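PDB 7C45: CCHC-type domain-containing protein from Trypanosoma brucei brucei, which is an RNase D ribonuclease that trims guide RNA, probably by removing nucleotides from the 3' end. Local coordinates for residues 70-75 with 186-191; 57-62 with 178-183; 278-281 with 286-289. One frame throughout, in Å; residues are numbered along the deposited sequence.

Contact 1 of 3, residues 70-75 with 186-191; sequences VFLFDV and EYAAGD. With CA (calcium ion), chain E.
The flat group between strand 70-74 and segment 186-191 of helix 182-202 is a peptide: methyl CD2 of Leu-72 sits over one face of the Ala-188 to Ala-189 amide, 4.1 Å from Ala-189 N, and is also 4.3 Å from Ala-188 CB. Two residues earlier, Val-70 swings CG1 anti to its backbone N (chi1 173°), and this methyl meets Ala-189 CB at 3.9 Å. The small side chains of Ala-188 and Ala-189 face the strand where the axes of the short segments, at 122° to each other, approach to 8.8 Å. The other flat group, the carboxylate of Asp-191, lies away from the strand. Its OD2 binds the calcium ion at 2.4 Å, in a site completed on the protein side by Asp-41 and Glu-43 and joined by an RNA phosphate. Water 1 accepts from Asp-191 N, donates to Tyr-187 O and lies 2.9 Å from the calcium ion; water 2 also binds the ion, at 2.5 Å. Ala-188 O receives a hydrogen bond from Gln-61 NE2. The chemistry is thus divided: apolar packing sets the helix on the exonuclease sheet, while the polar side of the same helix carries a metal ligand and touches RNA through the ion.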
loop_
_atom_site.group_PDB
_atom_site.type_symbol
_atom_site.label_atom_id
_atom_site.label_comp_id
_atom_site.label_asym_id
_atom_site.label_seq_id
_atom_site.Cartn_x
_atom_site.Cartn_y
_atom_site.Cartn_z
ATOM N N VAL A 70 5.740 2.581 15.037
ATOM C CA VAL A 70 5.911 3.112 13.684
ATOM C C VAL A 70 7.093 4.074 13.716
ATOM O O VAL A 70 7.065 5.063 14.456
ATOM C CB VAL A 70 4.640 3.822 13.192
ATOM C CG1 VAL A 70 4.884 4.515 11.838
ATOM C CG2 VAL A 70 3.483 2.835 13.124
ATOM N N PHE A 71 8.143 3.765 12.968
ATOM C CA PHE A 71 9.280 4.682 12.906
ATOM C C PHE A 71 8.988 5.725 11.842
ATOM O O PHE A 71 8.632 5.370 10.719
ATOM C CB PHE A 71 10.574 3.949 12.572
ATOM C CG PHE A 71 11.069 3.014 13.664
ATOM C CD1 PHE A 71 11.396 3.502 14.913
ATOM C CD2 PHE A 71 11.257 1.653 13.392
ATOM C CE1 PHE A 71 11.875 2.653 15.896
ATOM C CE2 PHE A 71 11.725 0.789 14.367
ATOM C CZ PHE A 71 12.047 1.286 15.615
ATOM N N LEU A 72 9.131 7.000 12.186
ATOM C CA LEU A 72 9.024 8.073 11.204
ATOM C C LEU A 72 10.433 8.607 10.988
ATOM O O LEU A 72 10.942 9.378 11.804
ATOM C CB LEU A 72 8.080 9.174 11.663
ATOM C CG LEU A 72 6.664 8.716 12.013
ATOM C CD1 LEU A 72 5.894 9.878 12.581
ATOM C CD2 LEU A 72 5.983 8.166 10.759
ATOM N N PHE A 73 11.063 8.187 9.905
ATOM C CA PHE A 73 12.430 8.606 9.641
ATOM C C PHE A 73 12.396 10.007 9.057
ATOM O O PHE A 73 11.859 10.211 7.970
ATOM C CB PHE A 73 13.123 7.651 8.682
ATOM C CG PHE A 73 13.424 6.313 9.279
ATOM C CD1 PHE A 73 14.527 6.149 10.100
ATOM C CD2 PHE A 73 12.611 5.222 9.021
ATOM C CE1 PHE A 73 14.818 4.922 10.653
ATOM C CE2 PHE A 73 12.906 3.975 9.563
ATOM C CZ PHE A 73 14.017 3.828 10.372
ATOM N N ASP A 74 12.964 10.972 9.781
ATOM C CA ASP A 74 13.014 12.345 9.288
ATOM C C ASP A 74 14.248 12.464 8.393
ATOM O O ASP A 74 15.332 12.883 8.809
ATOM C CB ASP A 74 13.028 13.332 10.447
ATOM C CG ASP A 74 12.959 14.774 9.983
ATOM O OD1 ASP A 74 13.142 15.022 8.786
ATOM O OD2 ASP A 74 12.743 15.662 10.823
ATOM N N VAL A 75 14.075 12.053 7.131
ATOM C CA VAL A 75 15.181 12.097 6.175
ATOM C C VAL A 75 15.612 13.544 5.912
ATOM O O VAL A 75 16.800 13.821 5.727
ATOM C CB VAL A 75 14.760 11.348 4.883
ATOM C CG1 VAL A 75 15.833 11.459 3.788
ATOM C CG2 VAL A 75 14.493 9.888 5.186
ATOM N N GLU A 186 1.063 11.823 12.840
ATOM C CA GLU A 186 0.091 10.739 12.913
ATOM C C GLU A 186 -0.467 10.422 11.538
ATOM O O GLU A 186 -0.659 9.250 11.183
ATOM C CB GLU A 186 -1.031 11.114 13.882
ATOM C CG GLU A 186 -2.124 10.047 14.067
ATOM C CD GLU A 186 -1.596 8.617 14.208
ATOM O OE1 GLU A 186 -2.158 7.711 13.548
ATOM O OE2 GLU A 186 -0.623 8.403 14.953
ATOM N N TYR A 187 -0.742 11.464 10.760
ATOM C CA TYR A 187 -1.123 11.266 9.371
ATOM C C TYR A 187 -0.077 10.431 8.651
ATOM O O TYR A 187 -0.400 9.418 8.042
ATOM C CB TYR A 187 -1.314 12.604 8.675
ATOM C CG TYR A 187 -1.790 12.446 7.256
ATOM C CD1 TYR A 187 -0.884 12.299 6.212
ATOM C CD2 TYR A 187 -3.151 12.445 6.953
ATOM C CE1 TYR A 187 -1.313 12.158 4.914
ATOM C CE2 TYR A 187 -3.586 12.304 5.653
ATOM C CZ TYR A 187 -2.660 12.159 4.640
ATOM O OH TYR A 187 -3.072 12.019 3.338
ATOM N N ALA A 188 1.197 10.827 8.751
ATOM C CA ALA A 188 2.255 10.055 8.115
ATOM C C ALA A 188 2.337 8.638 8.660
ATOM O O ALA A 188 2.769 7.734 7.947
ATOM C CB ALA A 188 3.609 10.754 8.288
ATOM N N ALA A 189 1.956 8.423 9.918
ATOM C CA ALA A 189 2.118 7.097 10.506
ATOM C C ALA A 189 1.057 6.104 10.055
ATOM O O ALA A 189 1.280 4.903 10.160
ATOM C CB ALA A 189 2.076 7.177 12.031
ATOM N N GLY A 190 -0.071 6.582 9.533
ATOM C CA GLY A 190 -1.233 5.713 9.388
ATOM C C GLY A 190 -1.042 4.604 8.370
ATOM O O GLY A 190 -1.399 3.454 8.623
ATOM N N ASP A 191 -0.481 4.925 7.203
ATOM C CA ASP A 191 -0.492 3.940 6.125
ATOM C C ASP A 191 0.295 2.679 6.465
ATOM O O ASP A 191 -0.132 1.577 6.103
ATOM C CB ASP A 191 0.034 4.535 4.827
ATOM C CG ASP A 191 -0.952 5.465 4.169
ATOM O OD1 ASP A 191 -2.149 5.418 4.503
ATOM O OD2 ASP A 191 -0.519 6.247 3.305
HETATM CA CA CA E . 1.389 7.726 3.239
HETATM O O HOH W 1 0.311 7.676 5.894
HETATM O O HOH W 2 -0.357 9.460 3.589
#

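Contact 2 of 3, residues 57-62 with 178-183; sequences ISLVQA and RPLPDH
Ser-58 OG takes a hydrogen bond from Arg-178 NH2 at 2.9 Å, nearly straight at 168°, and bonds as well to the carbonyl oxygen of Trp-175. OG lies close to the guanidinium plane, at its edge, and Ser-58 O is at the edge too, 3.6 Å from NH2. Over the centre of one guanidinium face sits methyl CD1 of Leu-180, 3.7 Å above the plane. Further bonds fix the rotation of the group: NE makes a salt bridge with Asp-74 and NH1 reaches Trp-175 O. The bend at chi2 (-59°) lets the arginine chain fold so that the guanidinium lies over Leu-180 with its edge at Ser-58. The leucines finish the contact: Leu-59 and Leu-180 point at each other tip to tip, with CD1 of one 3.8 Å from CD1 of the other, while Leu-59 and the arginine run antiparallel past one another, Leu-59 CD2 coming 4.1 Å from Arg-178 NH2. Ser-58 and Leu-59 form a classic beta bulge facing Glu-43, one of the calcium ligands. The side chains of loop 178-181 reach this bulged start of strand 57-64 just before helix 182-202 begins. Helix 75-78 touches the arginine chain through Leu-76 and Thr-77, and Ala-188 of helix 182-202 packs on Leu-59.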
loop_
_atom_site.group_PDB
_atom_site.type_symbol
_atom_site.label_atom_id
_atom_site.label_comp_id
_atom_site.label_asym_id
_atom_site.label_seq_id
_atom_site.Cartn_x
_atom_site.Cartn_y
_atom_site.Cartn_z
ATOM N N ILE A 57 12.162 13.889 -0.688
ATOM C CA ILE A 57 11.725 13.018 0.399
ATOM C C ILE A 57 11.777 13.775 1.717
ATOM O O ILE A 57 12.782 14.411 2.046
ATOM C CB ILE A 57 12.588 11.757 0.472
ATOM C CG1 ILE A 57 12.272 10.824 -0.701
ATOM C CG2 ILE A 57 12.349 11.062 1.789
ATOM C CD1 ILE A 57 13.211 9.663 -0.802
ATOM N N SER A 58 10.682 13.711 2.474
ATOM C CA SER A 58 10.612 14.319 3.797
ATOM C C SER A 58 10.699 13.254 4.887
ATOM O O SER A 58 11.588 13.292 5.741
ATOM C CB SER A 58 9.319 15.122 3.934
ATOM O OG SER A 58 9.203 15.711 5.213
ATOM N N LEU A 59 9.783 12.296 4.849
ATOM C CA LEU A 59 9.721 11.175 5.780
ATOM C C LEU A 59 9.791 9.854 5.023
ATOM O O LEU A 59 9.262 9.739 3.917
ATOM C CB LEU A 59 8.415 11.206 6.590
ATOM C CG LEU A 59 8.133 12.440 7.447
ATOM C CD1 LEU A 59 6.745 12.366 8.095
ATOM C CD2 LEU A 59 9.255 12.623 8.509
ATOM N N VAL A 60 10.462 8.862 5.610
ATOM C CA VAL A 60 10.263 7.459 5.258
ATOM C C VAL A 60 9.699 6.774 6.494
ATOM O O VAL A 60 10.237 6.947 7.589
ATOM C CB VAL A 60 11.563 6.781 4.798
ATOM C CG1 VAL A 60 11.336 5.269 4.596
ATOM C CG2 VAL A 60 12.089 7.460 3.533
ATOM N N GLN A 61 8.575 6.076 6.338
ATOM C CA GLN A 61 7.882 5.474 7.471
ATOM C C GLN A 61 8.032 3.959 7.424
ATOM O O GLN A 61 8.042 3.369 6.350
ATOM C CB GLN A 61 6.407 5.872 7.477
ATOM C CG GLN A 61 6.227 7.391 7.441
ATOM C CD GLN A 61 6.023 7.913 6.038
ATOM O OE1 GLN A 61 6.981 8.214 5.321
ATOM N NE2 GLN A 61 4.777 8.006 5.627
ATOM N N ALA A 62 8.197 3.336 8.595
ATOM C CA ALA A 62 8.432 1.898 8.640
ATOM C C ALA A 62 7.710 1.289 9.829
ATOM O O ALA A 62 7.719 1.846 10.931
ATOM C CB ALA A 62 9.913 1.551 8.741
ATOM N N ARG A 178 9.279 22.148 9.839
ATOM C CA ARG A 178 9.861 21.495 11.012
ATOM C C ARG A 178 9.747 22.437 12.208
ATOM O O ARG A 178 9.984 23.631 12.092
ATOM C CB ARG A 178 11.322 21.110 10.784
ATOM C CG ARG A 178 11.540 19.966 9.808
ATOM C CD ARG A 178 10.828 18.694 10.277
ATOM N NE ARG A 178 11.116 17.562 9.407
ATOM C CZ ARG A 178 10.511 17.338 8.240
ATOM N NH1 ARG A 178 9.576 18.164 7.804
ATOM N NH2 ARG A 178 10.836 16.278 7.525
ATOM N N PRO A 179 9.352 21.910 13.356
ATOM C CA PRO A 179 8.921 20.542 13.602
ATOM C C PRO A 179 7.606 20.255 12.907
ATOM O O PRO A 179 6.824 21.170 12.690
ATOM C CB PRO A 179 8.732 20.497 15.121
ATOM C CG PRO A 179 8.407 21.921 15.476
ATOM C CD PRO A 179 9.229 22.753 14.552
ATOM N N LEU A 180 7.381 18.991 12.546
ATOM C CA LEU A 180 6.085 18.593 12.018
ATOM C C LEU A 180 5.071 18.543 13.157
ATOM O O LEU A 180 5.338 17.921 14.192
ATOM C CB LEU A 180 6.191 17.239 11.337
ATOM C CG LEU A 180 6.935 17.212 9.985
ATOM C CD1 LEU A 180 7.351 15.798 9.619
ATOM C CD2 LEU A 180 6.080 17.831 8.877
ATOM N N PRO A 181 3.909 19.173 13.012
ATOM C CA PRO A 181 2.888 19.066 14.060
ATOM C C PRO A 181 2.495 17.616 14.302
ATOM O O PRO A 181 2.620 16.761 13.423
ATOM C CB PRO A 181 1.717 19.880 13.500
ATOM C CG PRO A 181 2.331 20.805 12.533
ATOM C CD PRO A 181 3.451 20.028 11.907
ATOM N N ASP A 182 2.026 17.348 15.518
ATOM C CA ASP A 182 1.632 15.990 15.879
ATOM C C ASP A 182 0.690 15.366 14.857
ATOM O O ASP A 182 0.848 14.194 14.495
ATOM C CB ASP A 182 0.982 15.991 17.263
ATOM C CG ASP A 182 1.914 16.482 18.332
ATOM O OD1 ASP A 182 3.122 16.603 18.034
ATOM O OD2 ASP A 182 1.442 16.734 19.463
ATOM N N HIS A 183 -0.307 16.121 14.389
ATOM C CA HIS A 183 -1.277 15.526 13.485
ATOM C C HIS A 183 -0.687 15.255 12.103
ATOM O O HIS A 183 -1.185 14.379 11.402
ATOM C CB HIS A 183 -2.531 16.403 13.382
ATOM C CG HIS A 183 -2.268 17.803 12.927
ATOM N ND1 HIS A 183 -1.790 18.782 13.769
ATOM C CD2 HIS A 183 -2.438 18.394 11.722
ATOM C CE1 HIS A 183 -1.663 19.912 13.100
ATOM N NE2 HIS A 183 -2.047 19.703 11.855
#

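Contact 3 of 3, residues 278-281 with 286-289; sequences KAKC and EVGH. With ZN (zinc ion), chain D; nucleotides of chain B.
Cys-281 and His-289 meet at the zinc ion, which is bound by Cys-281 SG at 2.4 Å and by His-289 NE2 at 2.1 Å; Cys-284 and Cys-294 complete the four ligands. The cysteine turns SG anti to its backbone N (chi1 175°), which puts the sulfur on the zinc ion. Cys-281 CB stands 3.3 Å from His-289 NE2, oblique to the ring. One face of the imidazole carries the base of U2 of chain B, whose O4 sits 3.3 Å above the plane over the ring centre. Zinc on NE2 and a base over the face together hold the ring's rotation, and zinc may also polarise it. Next to it, Gly-288 O accepts a 2.6 Å hydrogen bond from O2' of U2 of chain B, a bond to the 2'-hydroxyl that is consistent with an RNA ligand. Further out, Cys-281 N donates to Glu-286 O, 2.8 Å and nearly straight, joining the two segments beside the metal. Beyond that bond Lys-280 CG lies 4.0 Å from Val-287 CG2, and Val-287 CG1 rests 3.5 Å from Ala-279 O. At phi 114° and psi -6°, Gly-288 takes a backbone conformation that glycine readily adopts, immediately before His-289. This is a CCHC zinc knuckle, here bound to single-stranded RNA along its histidine side.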
loop_
_atom_site.group_PDB
_atom_site.type_symbol
_atom_site.label_atom_id
_atom_site.label_comp_id
_atom_site.label_asym_id
_atom_site.label_seq_id
_atom_site.Cartn_x
_atom_site.Cartn_y
_atom_site.Cartn_z
ATOM N N LYS A 278 -33.950 -10.631 -7.888
ATOM C CA LYS A 278 -34.415 -11.162 -6.613
ATOM C C LYS A 278 -33.447 -10.955 -5.453
ATOM O O LYS A 278 -33.798 -11.294 -4.315
ATOM C CB LYS A 278 -34.722 -12.659 -6.748
ATOM N N ALA A 279 -32.254 -10.412 -5.691
ATOM C CA ALA A 279 -31.288 -10.253 -4.613
ATOM C C ALA A 279 -31.673 -9.088 -3.704
ATOM O O ALA A 279 -32.377 -8.157 -4.107
ATOM C CB ALA A 279 -29.889 -10.039 -5.178
ATOM N N LYS A 280 -31.211 -9.148 -2.454
ATOM C CA LYS A 280 -31.483 -8.090 -1.494
ATOM C C LYS A 280 -30.248 -7.830 -0.639
ATOM O O LYS A 280 -29.416 -8.716 -0.436
ATOM C CB LYS A 280 -32.681 -8.453 -0.598
ATOM C CG LYS A 280 -33.897 -9.001 -1.350
ATOM C CD LYS A 280 -35.117 -9.109 -0.455
ATOM C CE LYS A 280 -34.776 -9.820 0.838
ATOM N NZ LYS A 280 -34.140 -11.142 0.578
ATOM N N CYS A 281 -30.146 -6.609 -0.121
ATOM C CA CYS A 281 -29.084 -6.290 0.826
ATOM C C CYS A 281 -29.182 -7.205 2.039
ATOM O O CYS A 281 -30.242 -7.309 2.656
ATOM C CB CYS A 281 -29.187 -4.836 1.272
ATOM S SG CYS A 281 -27.988 -4.440 2.537
ATOM N N GLU A 286 -33.395 -4.673 1.591
ATOM C CA GLU A 286 -34.069 -4.126 0.420
ATOM C C GLU A 286 -33.303 -4.447 -0.848
ATOM O O GLU A 286 -32.111 -4.750 -0.827
ATOM C CB GLU A 286 -34.250 -2.621 0.525
ATOM C CG GLU A 286 -34.094 -2.195 1.889
ATOM C CD GLU A 286 -34.814 -0.933 2.241
ATOM O OE1 GLU A 286 -35.148 -0.162 1.326
ATOM O OE2 GLU A 286 -35.056 -0.715 3.439
ATOM N N VAL A 287 -34.020 -4.375 -1.960
ATOM C CA VAL A 287 -33.441 -4.600 -3.275
ATOM C C VAL A 287 -32.736 -3.328 -3.718
ATOM O O VAL A 287 -33.119 -2.218 -3.343
ATOM C CB VAL A 287 -34.536 -5.023 -4.278
ATOM C CG1 VAL A 287 -33.929 -5.431 -5.607
ATOM C CG2 VAL A 287 -35.370 -6.161 -3.708
ATOM N N GLY A 288 -31.670 -3.489 -4.490
ATOM C CA GLY A 288 -31.072 -2.372 -5.178
ATOM C C GLY A 288 -29.677 -2.007 -4.720
ATOM O O GLY A 288 -29.072 -1.125 -5.333
ATOM N N HIS A 289 -29.153 -2.639 -3.665
ATOM C CA HIS A 289 -27.777 -2.405 -3.234
ATOM C C HIS A 289 -27.276 -3.607 -2.435
ATOM O O HIS A 289 -28.057 -4.455 -2.002
ATOM C CB HIS A 289 -27.666 -1.118 -2.406
ATOM C CG HIS A 289 -28.336 -1.205 -1.073
ATOM N ND1 HIS A 289 -29.628 -0.785 -0.861
ATOM C CD2 HIS A 289 -27.895 -1.684 0.116
ATOM C CE1 HIS A 289 -29.958 -1.004 0.399
ATOM N NE2 HIS A 289 -28.921 -1.537 1.011
HETATM ZN ZN ZN D . -28.925 -2.252 2.937
ATOM P P U B 2 -32.454 3.451 -4.650
ATOM O OP1 U B 2 -33.121 3.522 -5.969
ATOM O OP2 U B 2 -32.752 2.335 -3.725
ATOM O "O5'" U B 2 -30.894 3.457 -4.906
ATOM C "C5'" U B 2 -30.253 4.520 -5.587
ATOM C "C4'" U B 2 -28.795 4.189 -5.772
ATOM O "O4'" U B 2 -28.145 4.224 -4.468
ATOM C "C3'" U B 2 -28.532 2.795 -6.351
ATOM O "O3'" U B 2 -27.398 2.829 -7.199
ATOM C "C2'" U B 2 -28.202 1.957 -5.115
ATOM O "O2'" U B 2 -27.345 0.862 -5.363
ATOM C "C1'" U B 2 -27.529 2.982 -4.202
ATOM N N1 U B 2 -27.730 2.681 -2.779
ATOM C C2 U B 2 -26.620 2.251 -2.096
ATOM O O2 U B 2 -25.541 2.165 -2.639
ATOM N N3 U B 2 -26.830 1.957 -0.765
ATOM C C4 U B 2 -28.036 2.028 -0.089
ATOM O O4 U B 2 -28.084 1.738 1.117
ATOM C C5 U B 2 -29.142 2.468 -0.885
ATOM C C6 U B 2 -28.961 2.762 -2.176
ATOM P P U B 3 -27.557 2.690 -8.797
ATOM O OP1 U B 3 -27.597 4.071 -9.328
ATOM O OP2 U B 3 -28.600 1.687 -9.089
ATOM O "O5'" U B 3 -26.171 2.064 -9.239
ATOM C "C5'" U B 3 -24.966 2.759 -8.970
ATOM C "C4'" U B 3 -23.771 1.867 -9.152
ATOM O "O4'" U B 3 -23.827 0.804 -8.162
ATOM C "C3'" U B 3 -23.678 1.169 -10.509
ATOM O "O3'" U B 3 -22.315 0.891 -10.768
ATOM C "C2'" U B 3 -24.353 -0.154 -10.223
ATOM O "O2'" U B 3 -24.031 -1.188 -11.119
ATOM C "C1'" U B 3 -23.821 -0.440 -8.823
ATOM N N1 U B 3 -24.616 -1.441 -8.090
ATOM C C2 U B 3 -23.972 -2.618 -7.754
ATOM O O2 U B 3 -22.791 -2.841 -7.966
ATOM N N3 U B 3 -24.758 -3.537 -7.109
ATOM C C4 U B 3 -26.095 -3.411 -6.800
ATOM O O4 U B 3 -26.632 -4.341 -6.220
ATOM C C5 U B 3 -26.695 -2.177 -7.196
ATOM C C6 U B 3 -25.948 -1.258 -7.821
ATOM P P U B 5 -18.262 -1.835 -8.448
ATOM O OP1 U B 5 -17.084 -1.710 -9.331
ATOM O OP2 U B 5 -18.161 -2.669 -7.223
ATOM O "O5'" U B 5 -18.733 -0.414 -7.913
ATOM C "C5'" U B 5 -19.108 0.620 -8.810
ATOM C "C4'" U B 5 -19.732 1.785 -8.079
ATOM O "O4'" U B 5 -21.063 1.408 -7.639
ATOM C "C3'" U B 5 -18.988 2.281 -6.833
ATOM O "O3'" U B 5 -19.040 3.707 -6.787
ATOM C "C2'" U B 5 -19.833 1.730 -5.687
ATOM O "O2'" U B 5 -19.761 2.507 -4.521
ATOM C "C1'" U B 5 -21.233 1.773 -6.296
ATOM N N1 U B 5 -22.207 0.851 -5.688
ATOM C C2 U B 5 -23.427 1.372 -5.326
ATOM O O2 U B 5 -23.728 2.543 -5.487
ATOM N N3 U B 5 -24.296 0.481 -4.771
ATOM C C4 U B 5 -24.057 -0.846 -4.546
ATOM O O4 U B 5 -24.936 -1.506 -4.019
ATOM C C5 U B 5 -22.768 -1.318 -4.947
ATOM C C6 U B 5 -21.899 -0.468 -5.493
#

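From the N terminus, segments 57-62 and 70-75 lie on consecutive strands, adjacent in the mixed sheet, and each waits more than a hundred residues for its partner. Contact 2 closes when 178-183 returns to the first strand; contact 1 closes a few residues later, when helix 182-202 reaches the second. Their segments alternate, so the two loops cross, and they touch through Leu-72 with Gln-61 and Ala-188 with Leu-59. Together they fasten the helix carrying Asp-191 to the exonuclease sheet. Contact 3 follows in series, a short local loop in the zinc knuckle whose centre is about 42 Å from that of contact 1; RNA is met at both sites.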